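Long-range contacts in lombricine kinase (Urechis caupo, PDB 3JPZ), which catalyses the reversible transfer of a phosphoryl group between ATP and the guanidino compound lombricine, as a member of the phosphagen kinase family: residues 106-111 against 339-344; 123-128 against 255-260; 127-132 against 265-270; 282-287 against 346-351. All blocks are in the same frame, centred on the assembly; numbering follows the deposited sequence.

Interaction 1: 106-111 against 339-344; sequences GQFDEK and LLIDGV
Phe108 reaches helix 333-355 with the edge of its ring aimed at the helix backbone itself, and no hydrogen bond joins the two segments. The contact sets the loop ahead of strand 113-122 against this helix of the phosphagen kinase fold. The Phe108 CB points toward the helix, and CG sits anti to the carbonyl carbon (chi1 -59°). At the far end of the ring CZ lies 3.6 Å from Ile341 CA and 4.2 Å from Ile341 CG1, while CE2 lies 3.6 Å from Ile341 O, which sits in the plane of the ring. Val344 supplies the face instead: its CG1 stands 3.8 Å from the Phe108 ring centroid, 18° off the normal, in a CH-pi contact. Val282 of strand 279-285 packs on Phe108 and Val344 alike, so the ring lies between helix 333-355 and the sheet.

Backbone hydrogen bonds tie Gly106 to Lys234 and Phe108 to Gly231, and farther from the helix Asp109 OD1 accepts Lys111 N in an Asx turn. At the other end of the loop segment, Gly106 lies over the tip of Ile341, its CA 3.6 Å from Ile341 CD1.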
loop_
_atom_site.group_PDB
_atom_site.type_symbol
_atom_site.label_atom_id
_atom_site.label_comp_id
_atom_site.label_asym_id
_atom_site.label_seq_id
_atom_site.Cartn_x
_atom_site.Cartn_y
_atom_site.Cartn_z
ATOM N N GLY A 106 -40.987 0.184 -14.625
ATOM C CA GLY A 106 -39.547 0.247 -14.823
ATOM C C GLY A 106 -39.076 0.816 -16.151
ATOM O O GLY A 106 -37.997 0.465 -16.618
ATOM N N GLN A 107 -39.882 1.669 -16.779
ATOM C CA GLN A 107 -39.468 2.355 -18.000
ATOM C C GLN A 107 -39.684 3.845 -17.835
ATOM O O GLN A 107 -40.821 4.316 -17.823
ATOM C CB GLN A 107 -40.253 1.867 -19.215
ATOM C CG GLN A 107 -40.090 2.767 -20.444
ATOM C CD GLN A 107 -38.667 2.776 -21.007
ATOM O OE1 GLN A 107 -38.197 1.778 -21.553
ATOM N NE2 GLN A 107 -37.991 3.916 -20.899
ATOM N N PHE A 108 -38.591 4.583 -17.707
ATOM C CA PHE A 108 -38.682 6.009 -17.484
ATOM C C PHE A 108 -38.842 6.748 -18.790
ATOM O O PHE A 108 -38.488 6.251 -19.856
ATOM C CB PHE A 108 -37.438 6.531 -16.786
ATOM C CG PHE A 108 -37.175 5.904 -15.467
ATOM C CD1 PHE A 108 -36.010 5.189 -15.255
ATOM C CD2 PHE A 108 -38.080 6.032 -14.431
ATOM C CE1 PHE A 108 -35.758 4.624 -14.033
ATOM C CE2 PHE A 108 -37.828 5.461 -13.208
ATOM C CZ PHE A 108 -36.671 4.759 -13.009
ATOM N N ASP A 109 -39.383 7.951 -18.666
ATOM C CA ASP A 109 -39.444 8.911 -19.733
ATOM C C ASP A 109 -38.011 9.272 -20.076
ATOM O O ASP A 109 -37.264 9.790 -19.241
ATOM C CB ASP A 109 -40.241 10.138 -19.256
ATOM C CG ASP A 109 -40.458 11.160 -20.347
ATOM O OD1 ASP A 109 -39.665 11.157 -21.302
ATOM O OD2 ASP A 109 -41.402 11.983 -20.235
ATOM N N GLU A 110 -37.613 8.981 -21.306
ATOM C CA GLU A 110 -36.220 9.122 -21.674
ATOM C C GLU A 110 -35.850 10.556 -22.026
ATOM O O GLU A 110 -34.706 10.832 -22.318
ATOM C CB GLU A 110 -35.866 8.150 -22.797
ATOM C CG GLU A 110 -36.002 6.720 -22.337
ATOM C CD GLU A 110 -35.760 5.699 -23.419
ATOM O OE1 GLU A 110 -35.748 6.068 -24.614
ATOM O OE2 GLU A 110 -35.597 4.514 -23.063
ATOM N N LYS A 111 -36.810 11.469 -21.964
ATOM C CA LYS A 111 -36.491 12.894 -22.009
ATOM C C LYS A 111 -35.758 13.284 -20.727
ATOM O O LYS A 111 -35.025 14.272 -20.682
ATOM C CB LYS A 111 -37.759 13.730 -22.161
ATOM C CG LYS A 111 -38.405 13.618 -23.537
ATOM C CD LYS A 111 -39.589 14.565 -23.693
ATOM C CE LYS A 111 -40.777 14.134 -22.866
ATOM N NZ LYS A 111 -41.243 12.790 -23.256
ATOM N N LEU A 339 -37.471 0.776 -5.554
ATOM C CA LEU A 339 -37.267 1.991 -4.772
ATOM C C LEU A 339 -36.663 3.083 -5.648
ATOM O O LEU A 339 -37.004 4.257 -5.516
ATOM C CB LEU A 339 -36.357 1.715 -3.567
ATOM C CG LEU A 339 -35.894 2.968 -2.810
ATOM C CD1 LEU A 339 -37.073 3.635 -2.116
ATOM C CD2 LEU A 339 -34.806 2.629 -1.809
ATOM N N LEU A 340 -35.768 2.691 -6.548
ATOM C CA LEU A 340 -35.167 3.624 -7.494
ATOM C C LEU A 340 -36.209 4.090 -8.495
ATOM O O LEU A 340 -36.335 5.279 -8.789
ATOM C CB LEU A 340 -34.014 2.966 -8.252
ATOM C CG LEU A 340 -33.374 3.835 -9.335
ATOM C CD1 LEU A 340 -32.501 4.909 -8.722
ATOM C CD2 LEU A 340 -32.554 2.987 -10.281
ATOM N N ILE A 341 -36.952 3.138 -9.031
ATOM C CA ILE A 341 -38.044 3.453 -9.936
ATOM C C ILE A 341 -38.977 4.483 -9.291
ATOM O O ILE A 341 -39.274 5.506 -9.882
ATOM C CB ILE A 341 -38.828 2.189 -10.304
ATOM C CG1 ILE A 341 -37.962 1.273 -11.162
ATOM C CG2 ILE A 341 -40.079 2.546 -11.042
ATOM C CD1 ILE A 341 -38.531 -0.097 -11.368
ATOM N N ASP A 342 -39.416 4.217 -8.067
ATOM C CA ASP A 342 -40.377 5.091 -7.405
ATOM C C ASP A 342 -39.781 6.463 -7.130
ATOM O O ASP A 342 -40.433 7.480 -7.319
ATOM C CB ASP A 342 -40.856 4.475 -6.090
ATOM C CG ASP A 342 -41.643 3.209 -6.295
ATOM O OD1 ASP A 342 -42.088 2.956 -7.440
ATOM O OD2 ASP A 342 -41.821 2.473 -5.307
ATOM N N GLY A 343 -38.541 6.484 -6.674
ATOM C CA GLY A 343 -37.882 7.728 -6.339
ATOM C C GLY A 343 -37.644 8.566 -7.577
ATOM O O GLY A 343 -37.853 9.776 -7.563
ATOM N N VAL A 344 -37.224 7.917 -8.656
ATOM C CA VAL A 344 -36.862 8.632 -9.874
ATOM C C VAL A 344 -38.109 9.177 -10.554
ATOM O O VAL A 344 -38.111 10.294 -11.078
ATOM C CB VAL A 344 -36.085 7.734 -10.846
ATOM C CG1 VAL A 344 -35.916 8.429 -12.198
ATOM C CG2 VAL A 344 -34.730 7.360 -10.248
#

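Interaction 2: 123-128 against 255-260; sequences GIRGLC and GREYMW
Met259 and the chain from Gly123 to Leu127 form the tight half of this contact, which pairs a type II beta turn (Ile124 to Leu127) with the segment following helix 233-252. Ile124 and Tyr258 make a single antiparallel bridge as a non-hydrogen-bonded pair, framed by Met259 N to Gly123 O (2.9 Å) and Arg125 N to Glu257 O (2.9 Å). The Met259 side chain, extended beyond CG, runs past Gly123 to the turn carbonyls: SD lies 4.0 Å from Gly123 CA, and CE is pressed to 3.0 Å from both Ile124 O and Leu127 O, short for a methyl and a sign of tight packing. Water 1 joins Gly123 N to Met259 O.

Outward from there the chemistry turns ionic. Arg125 NH1 makes a salt bridge to Glu257 OE2 at 3.1 Å, approaching from above the carboxylate, with the two planes 82° apart. Its NH2 donates to Trp260 O and also pairs with Glu66, so two acceptors share that nitrogen.

Arg256 is packed on its apolar side, with Leu127 CD1 over the centre of one guanidinium face and Phe3 of the second subunit against both residues. Its polar side is looser. NH1 gives Arg125 O only a weak, bent bond (120°), and beside exposed Gly126, water 2 accepts from Arg256 NH2 at 3.0 Å and donates to Gly126 O at 2.7 Å.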
loop_
_atom_site.group_PDB
_atom_site.type_symbol
_atom_site.label_atom_id
_atom_site.label_comp_id
_atom_site.label_asym_id
_atom_site.label_seq_id
_atom_site.Cartn_x
_atom_site.Cartn_y
_atom_site.Cartn_z
ATOM N N GLY A 123 -18.622 -12.789 -4.683
ATOM C CA GLY A 123 -17.439 -13.548 -4.325
ATOM C C GLY A 123 -17.609 -14.989 -4.775
ATOM O O GLY A 123 -18.731 -15.469 -4.923
ATOM N N ILE A 124 -16.496 -15.672 -5.014
ATOM C CA ILE A 124 -16.524 -17.081 -5.382
ATOM C C ILE A 124 -16.171 -17.911 -4.152
ATOM O O ILE A 124 -15.070 -17.807 -3.620
ATOM C CB ILE A 124 -15.532 -17.365 -6.524
ATOM C CG1 ILE A 124 -15.735 -16.364 -7.673
ATOM C CG2 ILE A 124 -15.677 -18.797 -7.027
ATOM C CD1 ILE A 124 -17.134 -16.377 -8.282
ATOM N N ARG A 125 -17.115 -18.714 -3.679
ATOM C CA ARG A 125 -16.928 -19.456 -2.436
ATOM C C ARG A 125 -15.708 -20.367 -2.525
ATOM O O ARG A 125 -15.416 -20.936 -3.579
ATOM C CB ARG A 125 -18.180 -20.264 -2.087
ATOM C CG ARG A 125 -18.023 -21.144 -0.856
ATOM C CD ARG A 125 -19.372 -21.548 -0.290
ATOM N NE ARG A 125 -20.045 -20.430 0.362
ATOM C CZ ARG A 125 -21.343 -20.396 0.643
ATOM N NH1 ARG A 125 -22.126 -21.418 0.329
ATOM N NH2 ARG A 125 -21.863 -19.339 1.240
ATOM N N GLY A 126 -14.991 -20.479 -1.413
ATOM C CA GLY A 126 -13.772 -21.258 -1.358
ATOM C C GLY A 126 -12.513 -20.430 -1.543
ATOM O O GLY A 126 -11.411 -20.939 -1.341
ATOM N N LEU A 127 -12.664 -19.158 -1.909
ATOM C CA LEU A 127 -11.515 -18.346 -2.290
ATOM C C LEU A 127 -11.470 -17.000 -1.570
ATOM O O LEU A 127 -12.476 -16.297 -1.464
ATOM C CB LEU A 127 -11.524 -18.107 -3.790
ATOM C CG LEU A 127 -11.509 -19.385 -4.632
ATOM C CD1 LEU A 127 -11.812 -19.063 -6.077
ATOM C CD2 LEU A 127 -10.173 -20.087 -4.508
ATOM N N CYS A 128 -10.280 -16.637 -1.106
ATOM C CA CYS A 128 -10.117 -15.409 -0.343
ATOM C C CYS A 128 -10.413 -14.186 -1.187
ATOM O O CYS A 128 -10.097 -14.136 -2.366
ATOM C CB CYS A 128 -8.704 -15.326 0.235
ATOM S SG CYS A 128 -8.480 -16.364 1.687
ATOM N N GLY A 255 -18.250 -26.865 -9.766
ATOM C CA GLY A 255 -18.369 -27.015 -8.326
ATOM C C GLY A 255 -18.219 -25.710 -7.568
ATOM O O GLY A 255 -17.814 -25.690 -6.404
ATOM N N ARG A 256 -18.565 -24.614 -8.226
ATOM C CA ARG A 256 -18.384 -23.293 -7.641
ATOM C C ARG A 256 -19.723 -22.587 -7.446
ATOM O O ARG A 256 -20.713 -22.913 -8.100
ATOM C CB ARG A 256 -17.455 -22.457 -8.522
ATOM C CG ARG A 256 -15.996 -22.910 -8.501
ATOM C CD ARG A 256 -15.363 -22.743 -7.122
ATOM N NE ARG A 256 -13.919 -22.981 -7.133
ATOM C CZ ARG A 256 -13.156 -23.003 -6.042
ATOM N NH1 ARG A 256 -13.694 -22.804 -4.845
ATOM N NH2 ARG A 256 -11.852 -23.222 -6.149
ATOM N N GLU A 257 -19.747 -21.616 -6.541
ATOM C CA GLU A 257 -20.982 -20.917 -6.209
ATOM C C GLU A 257 -20.674 -19.554 -5.603
ATOM O O GLU A 257 -19.642 -19.371 -4.954
ATOM C CB GLU A 257 -21.792 -21.752 -5.218
ATOM C CG GLU A 257 -21.048 -22.068 -3.925
ATOM C CD GLU A 257 -21.705 -23.188 -3.135
ATOM O OE1 GLU A 257 -22.541 -23.913 -3.714
ATOM O OE2 GLU A 257 -21.383 -23.350 -1.938
ATOM N N TYR A 258 -21.562 -18.591 -5.824
ATOM C CA TYR A 258 -21.417 -17.289 -5.189
ATOM C C TYR A 258 -21.404 -17.459 -3.673
ATOM O O TYR A 258 -22.117 -18.297 -3.132
ATOM C CB TYR A 258 -22.570 -16.352 -5.578
ATOM C CG TYR A 258 -22.693 -16.050 -7.056
ATOM C CD1 TYR A 258 -21.571 -15.950 -7.866
ATOM C CD2 TYR A 258 -23.937 -15.820 -7.631
ATOM C CE1 TYR A 258 -21.685 -15.665 -9.212
ATOM C CE2 TYR A 258 -24.063 -15.526 -8.974
ATOM C CZ TYR A 258 -22.935 -15.448 -9.759
ATOM O OH TYR A 258 -23.059 -15.151 -11.092
ATOM N N MET A 259 -20.598 -16.657 -2.985
ATOM C CA MET A 259 -20.664 -16.591 -1.535
ATOM C C MET A 259 -21.970 -15.939 -1.134
ATOM O O MET A 259 -22.258 -14.809 -1.531
ATOM C CB MET A 259 -19.523 -15.744 -0.978
ATOM C CG MET A 259 -18.147 -16.323 -1.188
ATOM S SD MET A 259 -16.920 -15.122 -0.649
ATOM C CE MET A 259 -15.438 -15.826 -1.355
ATOM N N TRP A 260 -22.750 -16.640 -0.323
ATOM C CA TRP A 260 -24.056 -16.151 0.089
ATOM C C TRP A 260 -24.507 -16.888 1.331
ATOM O O TRP A 260 -24.437 -18.116 1.393
ATOM C CB TRP A 260 -25.076 -16.381 -1.027
ATOM C CG TRP A 260 -26.481 -15.997 -0.658
ATOM C CD1 TRP A 260 -27.076 -14.781 -0.851
ATOM C CD2 TRP A 260 -27.469 -16.834 -0.038
ATOM N NE1 TRP A 260 -28.370 -14.813 -0.390
ATOM C CE2 TRP A 260 -28.634 -16.058 0.117
ATOM C CE3 TRP A 260 -27.478 -18.160 0.407
ATOM C CZ2 TRP A 260 -29.799 -16.563 0.695
ATOM C CZ3 TRP A 260 -28.640 -18.662 0.980
ATOM C CH2 TRP A 260 -29.782 -17.866 1.117
HETATM O O HOH W 1 -21.143 -12.997 -2.976
HETATM O O HOH W 2 -11.084 -22.761 -3.261
#

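Interaction 3: 127-132 against 265-270; sequences LCYPPS and GYLCAC
Tyr129 O accepts the backbone N of Ser132 at 3.0 Å, a bond that closes the turn through Pro130 and Pro131; the Tyr129 side chain points at 265-270. Its chi1 (-64°) sets CG anti to the carbonyl carbon, near Ala269 CB, and the ring then extends across the chain to Leu267. One face is covered mainly by backbone. Ala269 N sits 3.7 Å above the plane of the Tyr129 ring, over its centre, and Cys268 C comes within 3.5 Å of Tyr129 CZ. Nearer the root of the ring, Ala269 CB makes a CH-pi contact, 4.1 Å from the Tyr129 centroid and 28° off the normal. Pro131 CD flanks the same methyl more distantly.

At the far end, Tyr129 OH is lodged against Leu267, 3.2 Å from Leu267 CB, and Met259 also packs on this side chain. Cys268 N and Leu267 O are both close to the hydroxyl, but the angles are too poor for hydrogen bonds.

The backbone against the ring is held by partners elsewhere: Leu267 bonds to Met259, Ala269 to Ala63 and Cys268 O to Tyr69 OH, the last two partners belonging to the N-terminal domain family. The contact thus joins the loop after strand 113-122 to the chain leaving strand 265-266 where N-terminal residues come in. Between the two segments themselves the chemistry is van der Waals and CH-pi packing, while hydrogen bonds to residues outside them also fix the backbone.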
loop_
_atom_site.group_PDB
_atom_site.type_symbol
_atom_site.label_atom_id
_atom_site.label_comp_id
_atom_site.label_asym_id
_atom_site.label_seq_id
_atom_site.Cartn_x
_atom_site.Cartn_y
_atom_site.Cartn_z
ATOM N N LEU A 127 -12.664 -19.158 -1.909
ATOM C CA LEU A 127 -11.515 -18.346 -2.290
ATOM C C LEU A 127 -11.470 -17.000 -1.570
ATOM O O LEU A 127 -12.476 -16.297 -1.464
ATOM C CB LEU A 127 -11.524 -18.107 -3.790
ATOM C CG LEU A 127 -11.509 -19.385 -4.632
ATOM C CD1 LEU A 127 -11.812 -19.063 -6.077
ATOM C CD2 LEU A 127 -10.173 -20.087 -4.508
ATOM N N CYS A 128 -10.280 -16.637 -1.106
ATOM C CA CYS A 128 -10.117 -15.409 -0.343
ATOM C C CYS A 128 -10.413 -14.186 -1.187
ATOM O O CYS A 128 -10.097 -14.136 -2.366
ATOM C CB CYS A 128 -8.704 -15.326 0.235
ATOM S SG CYS A 128 -8.480 -16.364 1.687
ATOM N N TYR A 129 -11.038 -13.201 -0.560
ATOM C CA TYR A 129 -11.156 -11.875 -1.135
ATOM C C TYR A 129 -9.789 -11.261 -1.438
ATOM O O TYR A 129 -8.769 -11.700 -0.915
ATOM C CB TYR A 129 -11.892 -10.972 -0.155
ATOM C CG TYR A 129 -13.314 -11.386 0.126
ATOM C CD1 TYR A 129 -14.230 -11.565 -0.908
ATOM C CD2 TYR A 129 -13.756 -11.558 1.426
ATOM C CE1 TYR A 129 -15.537 -11.925 -0.646
ATOM C CE2 TYR A 129 -15.054 -11.921 1.694
ATOM C CZ TYR A 129 -15.940 -12.103 0.654
ATOM O OH TYR A 129 -17.237 -12.455 0.935
ATOM N N PRO A 130 -9.773 -10.213 -2.269
ATOM C CA PRO A 130 -8.570 -9.468 -2.663
ATOM C C PRO A 130 -7.617 -9.089 -1.523
ATOM O O PRO A 130 -6.416 -9.060 -1.745
ATOM C CB PRO A 130 -9.149 -8.209 -3.304
ATOM C CG PRO A 130 -10.423 -8.684 -3.914
ATOM C CD PRO A 130 -10.972 -9.711 -2.960
ATOM N N PRO A 131 -8.136 -8.786 -0.324
ATOM C CA PRO A 131 -7.176 -8.411 0.717
ATOM C C PRO A 131 -6.224 -9.546 1.099
ATOM O O PRO A 131 -5.081 -9.258 1.457
ATOM C CB PRO A 131 -8.073 -8.029 1.908
ATOM C CG PRO A 131 -9.398 -7.684 1.290
ATOM C CD PRO A 131 -9.526 -8.642 0.131
ATOM N N SER A 132 -6.678 -10.797 1.003
ATOM C CA SER A 132 -5.936 -11.932 1.545
ATOM C C SER A 132 -5.647 -13.046 0.538
ATOM O O SER A 132 -4.997 -14.025 0.878
ATOM C CB SER A 132 -6.705 -12.534 2.719
ATOM O OG SER A 132 -6.877 -11.585 3.752
ATOM N N GLY A 265 -26.991 -12.204 3.086
ATOM C CA GLY A 265 -27.140 -12.250 1.647
ATOM C C GLY A 265 -25.790 -12.466 1.005
ATOM O O GLY A 265 -24.998 -13.289 1.463
ATOM N N TYR A 266 -25.514 -11.719 -0.054
ATOM C CA TYR A 266 -24.270 -11.908 -0.778
ATOM C C TYR A 266 -23.108 -11.305 -0.020
ATOM O O TYR A 266 -23.147 -10.149 0.413
ATOM C CB TYR A 266 -24.372 -11.355 -2.202
ATOM C CG TYR A 266 -25.281 -12.212 -3.042
ATOM C CD1 TYR A 266 -24.925 -13.518 -3.361
ATOM C CD2 TYR A 266 -26.515 -11.742 -3.471
ATOM C CE1 TYR A 266 -25.759 -14.321 -4.105
ATOM C CE2 TYR A 266 -27.355 -12.536 -4.219
ATOM C CZ TYR A 266 -26.971 -13.830 -4.532
ATOM O OH TYR A 266 -27.800 -14.631 -5.279
ATOM N N LEU A 267 -22.076 -12.118 0.148
ATOM C CA LEU A 267 -20.923 -11.727 0.926
ATOM C C LEU A 267 -19.897 -11.053 0.040
ATOM O O LEU A 267 -19.619 -11.500 -1.070
ATOM C CB LEU A 267 -20.322 -12.949 1.616
ATOM C CG LEU A 267 -21.193 -13.561 2.715
ATOM C CD1 LEU A 267 -20.802 -15.011 2.959
ATOM C CD2 LEU A 267 -21.103 -12.752 4.004
ATOM N N CYS A 268 -19.345 -9.960 0.548
ATOM C CA CYS A 268 -18.287 -9.230 -0.125
ATOM C C CYS A 268 -17.283 -8.832 0.948
ATOM O O CYS A 268 -17.555 -8.993 2.127
ATOM C CB CYS A 268 -18.870 -7.998 -0.798
ATOM S SG CYS A 268 -19.835 -7.007 0.352
ATOM N N ALA A 269 -16.124 -8.321 0.555
ATOM C CA ALA A 269 -15.079 -8.036 1.524
ATOM C C ALA A 269 -15.467 -6.832 2.367
ATOM O O ALA A 269 -15.233 -6.810 3.567
ATOM C CB ALA A 269 -13.754 -7.796 0.827
ATOM N N CYS A 270 -16.072 -5.832 1.745
ATOM C CA CYS A 270 -16.466 -4.638 2.481
ATOM C C CYS A 270 -17.906 -4.763 2.942
ATOM O O CYS A 270 -18.803 -4.982 2.131
ATOM C CB CYS A 270 -16.309 -3.388 1.641
ATOM S SG CYS A 270 -16.801 -1.864 2.519
#

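Interaction 4: 282-287 against 346-351; sequences VHVQLH and KLIDME
Glu351 leaves helix 333-355 with its CB directed at the end of strand 279-285, and its side chain then folds against the backbone there. CG is anti to the backbone N (chi1 -176°) and passes 4.3 Å from Gln285 O. A bend at chi2 (57°) brings CD to within 3.6 Å of His287 N. Both oxygens at the tip lie near His287 N, OE2 at 3.4 Å, at angles too poor for a hydrogen bond; OE1 is also 3.3 Å from Leu286 C. Their real donors are the next residues along: Gln288 N gives to OE2 and Leu289 N to OE1. Two successive backbone N-H groups thus grip a buried carboxylate, which is consistent with its carrying a negative charge.

Away from this polar end the contact is apolar. Leu286 CD2 rests 4.2 Å from Leu347 CB, and Val284 CG2 meets Ile348 CG1 at 4.4 Å. Phe295 and Ile298 of helix 295-301 touch Leu286 and Leu347 respectively, so this layer extends into a second helix. His287 turns its ring elsewhere, with ND1 bonded to Asp319.

A long helix laid on one face of a strand in the central antiparallel sheet belongs to the alpha/beta catalytic domain of phosphagen kinases; the same strand carries Val282 and His283, both predicted to lie in the ATP site.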
loop_
_atom_site.group_PDB
_atom_site.type_symbol
_atom_site.label_atom_id
_atom_site.label_comp_id
_atom_site.label_asym_id
_atom_site.label_seq_id
_atom_site.Cartn_x
_atom_site.Cartn_y
_atom_site.Cartn_z
ATOM N N VAL A 282 -29.755 5.640 -12.288
ATOM C CA VAL A 282 -30.075 6.217 -13.572
ATOM C C VAL A 282 -29.265 7.491 -13.676
ATOM O O VAL A 282 -28.826 8.047 -12.667
ATOM C CB VAL A 282 -31.547 6.632 -13.715
ATOM C CG1 VAL A 282 -32.475 5.487 -13.439
ATOM C CG2 VAL A 282 -31.843 7.835 -12.811
ATOM N N HIS A 283 -29.064 7.960 -14.894
ATOM C CA HIS A 283 -28.668 9.338 -15.097
ATOM C C HIS A 283 -29.949 10.056 -15.428
ATOM O O HIS A 283 -30.646 9.662 -16.348
ATOM C CB HIS A 283 -27.673 9.440 -16.246
ATOM C CG HIS A 283 -26.273 9.108 -15.850
ATOM N ND1 HIS A 283 -25.189 9.391 -16.648
ATOM C CD2 HIS A 283 -25.778 8.542 -14.726
ATOM C CE1 HIS A 283 -24.084 9.003 -16.038
ATOM N NE2 HIS A 283 -24.414 8.487 -14.868
ATOM N N VAL A 284 -30.288 11.091 -14.672
ATOM C CA VAL A 284 -31.550 11.779 -14.905
ATOM C C VAL A 284 -31.385 13.291 -14.877
ATOM O O VAL A 284 -30.761 13.855 -13.974
ATOM C CB VAL A 284 -32.639 11.327 -13.899
ATOM C CG1 VAL A 284 -32.159 11.486 -12.472
ATOM C CG2 VAL A 284 -33.938 12.095 -14.141
ATOM N N GLN A 285 -31.953 13.939 -15.888
ATOM C CA GLN A 285 -31.858 15.380 -16.031
ATOM C C GLN A 285 -32.921 16.089 -15.196
ATOM O O GLN A 285 -34.112 15.803 -15.313
ATOM C CB GLN A 285 -32.010 15.750 -17.502
ATOM C CG GLN A 285 -31.590 17.170 -17.839
ATOM C CD GLN A 285 -31.482 17.388 -19.328
ATOM O OE1 GLN A 285 -30.526 17.994 -19.809
ATOM N NE2 GLN A 285 -32.456 16.879 -20.070
ATOM N N LEU A 286 -32.475 17.031 -14.369
ATOM C CA LEU A 286 -33.342 17.739 -13.447
ATOM C C LEU A 286 -33.011 19.224 -13.450
ATOM O O LEU A 286 -32.484 19.752 -12.478
ATOM C CB LEU A 286 -33.148 17.186 -12.037
ATOM C CG LEU A 286 -33.402 15.688 -11.867
ATOM C CD1 LEU A 286 -32.950 15.227 -10.490
ATOM C CD2 LEU A 286 -34.872 15.376 -12.093
ATOM N N HIS A 287 -33.323 19.898 -14.543
ATOM C CA HIS A 287 -32.991 21.310 -14.668
ATOM C C HIS A 287 -33.545 22.115 -13.501
ATOM O O HIS A 287 -32.812 22.805 -12.806
ATOM C CB HIS A 287 -33.520 21.868 -15.992
ATOM C CG HIS A 287 -32.852 21.288 -17.200
ATOM N ND1 HIS A 287 -31.495 21.391 -17.424
ATOM C CD2 HIS A 287 -33.355 20.610 -18.260
ATOM C CE1 HIS A 287 -31.191 20.795 -18.563
ATOM N NE2 HIS A 287 -32.303 20.318 -19.092
ATOM N N LYS A 346 -40.749 10.097 -9.006
ATOM C CA LYS A 346 -41.151 11.260 -8.213
ATOM C C LYS A 346 -40.319 12.485 -8.574
ATOM O O LYS A 346 -40.848 13.592 -8.692
ATOM C CB LYS A 346 -41.034 10.975 -6.705
ATOM C CG LYS A 346 -41.905 9.809 -6.238
ATOM C CD LYS A 346 -41.863 9.609 -4.725
ATOM C CE LYS A 346 -42.309 8.193 -4.344
ATOM N NZ LYS A 346 -42.022 7.842 -2.920
ATOM N N LEU A 347 -39.013 12.286 -8.721
ATOM C CA LEU A 347 -38.119 13.353 -9.125
ATOM C C LEU A 347 -38.621 13.972 -10.420
ATOM O O LEU A 347 -38.701 15.192 -10.550
ATOM C CB LEU A 347 -36.700 12.818 -9.301
ATOM C CG LEU A 347 -36.027 12.370 -8.003
ATOM C CD1 LEU A 347 -34.791 11.516 -8.269
ATOM C CD2 LEU A 347 -35.683 13.567 -7.139
ATOM N N ILE A 348 -38.976 13.115 -11.372
ATOM C CA ILE A 348 -39.504 13.562 -12.656
ATOM C C ILE A 348 -40.846 14.282 -12.506
ATOM O O ILE A 348 -41.064 15.303 -13.140
ATOM C CB ILE A 348 -39.667 12.376 -13.630
ATOM C CG1 ILE A 348 -38.295 11.840 -14.046
ATOM C CG2 ILE A 348 -40.450 12.800 -14.863
ATOM C CD1 ILE A 348 -38.344 10.455 -14.658
ATOM N N ASP A 349 -41.737 13.750 -11.667
ATOM C CA ASP A 349 -43.017 14.400 -11.390
ATOM C C ASP A 349 -42.784 15.837 -10.913
ATOM O O ASP A 349 -43.481 16.765 -11.310
ATOM C CB ASP A 349 -43.808 13.639 -10.319
ATOM C CG ASP A 349 -44.322 12.299 -10.802
ATOM O OD1 ASP A 349 -44.270 12.036 -12.019
ATOM O OD2 ASP A 349 -44.790 11.508 -9.956
ATOM N N MET A 350 -41.787 16.018 -10.063
ATOM C CA MET A 350 -41.505 17.342 -9.516
ATOM C C MET A 350 -40.876 18.211 -10.585
ATOM O O MET A 350 -41.155 19.406 -10.672
ATOM C CB MET A 350 -40.562 17.242 -8.326
ATOM C CG MET A 350 -41.119 16.480 -7.153
ATOM S SD MET A 350 -39.841 16.227 -5.910
ATOM C CE MET A 350 -40.803 15.560 -4.567
ATOM N N GLU A 351 -40.016 17.607 -11.400
ATOM C CA GLU A 351 -39.363 18.343 -12.468
ATOM C C GLU A 351 -40.429 18.919 -13.393
ATOM O O GLU A 351 -40.408 20.105 -13.705
ATOM C CB GLU A 351 -38.405 17.439 -13.249
ATOM C CG GLU A 351 -37.615 18.148 -14.328
ATOM C CD GLU A 351 -36.794 19.314 -13.801
ATOM O OE1 GLU A 351 -36.196 19.214 -12.706
ATOM O OE2 GLU A 351 -36.732 20.336 -14.505
#

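In the fold
Interactions 1 and 4 share helix 333-355 and lie side by side, their centres about 9 Å apart, with Val282 of interaction 4 packing on Phe108 and Val344 of interaction 1. Both are buried, but interaction 1 rests on an aromatic ring whereas interaction 4 adds a buried carboxylate. Interactions 2 and 3 form a second pair on the opposite side of the chain's centre, also about 9 Å apart; they share Leu127 and Cys128 and are joined by a probable hydrogen bond between Met259 O and Leu267 N. Interactions 1, 3 and 4 have no hydrogen bond between their segments. Interaction 2 alone has them, and it is also the partly buried one, reaching the second subunit and taking in water.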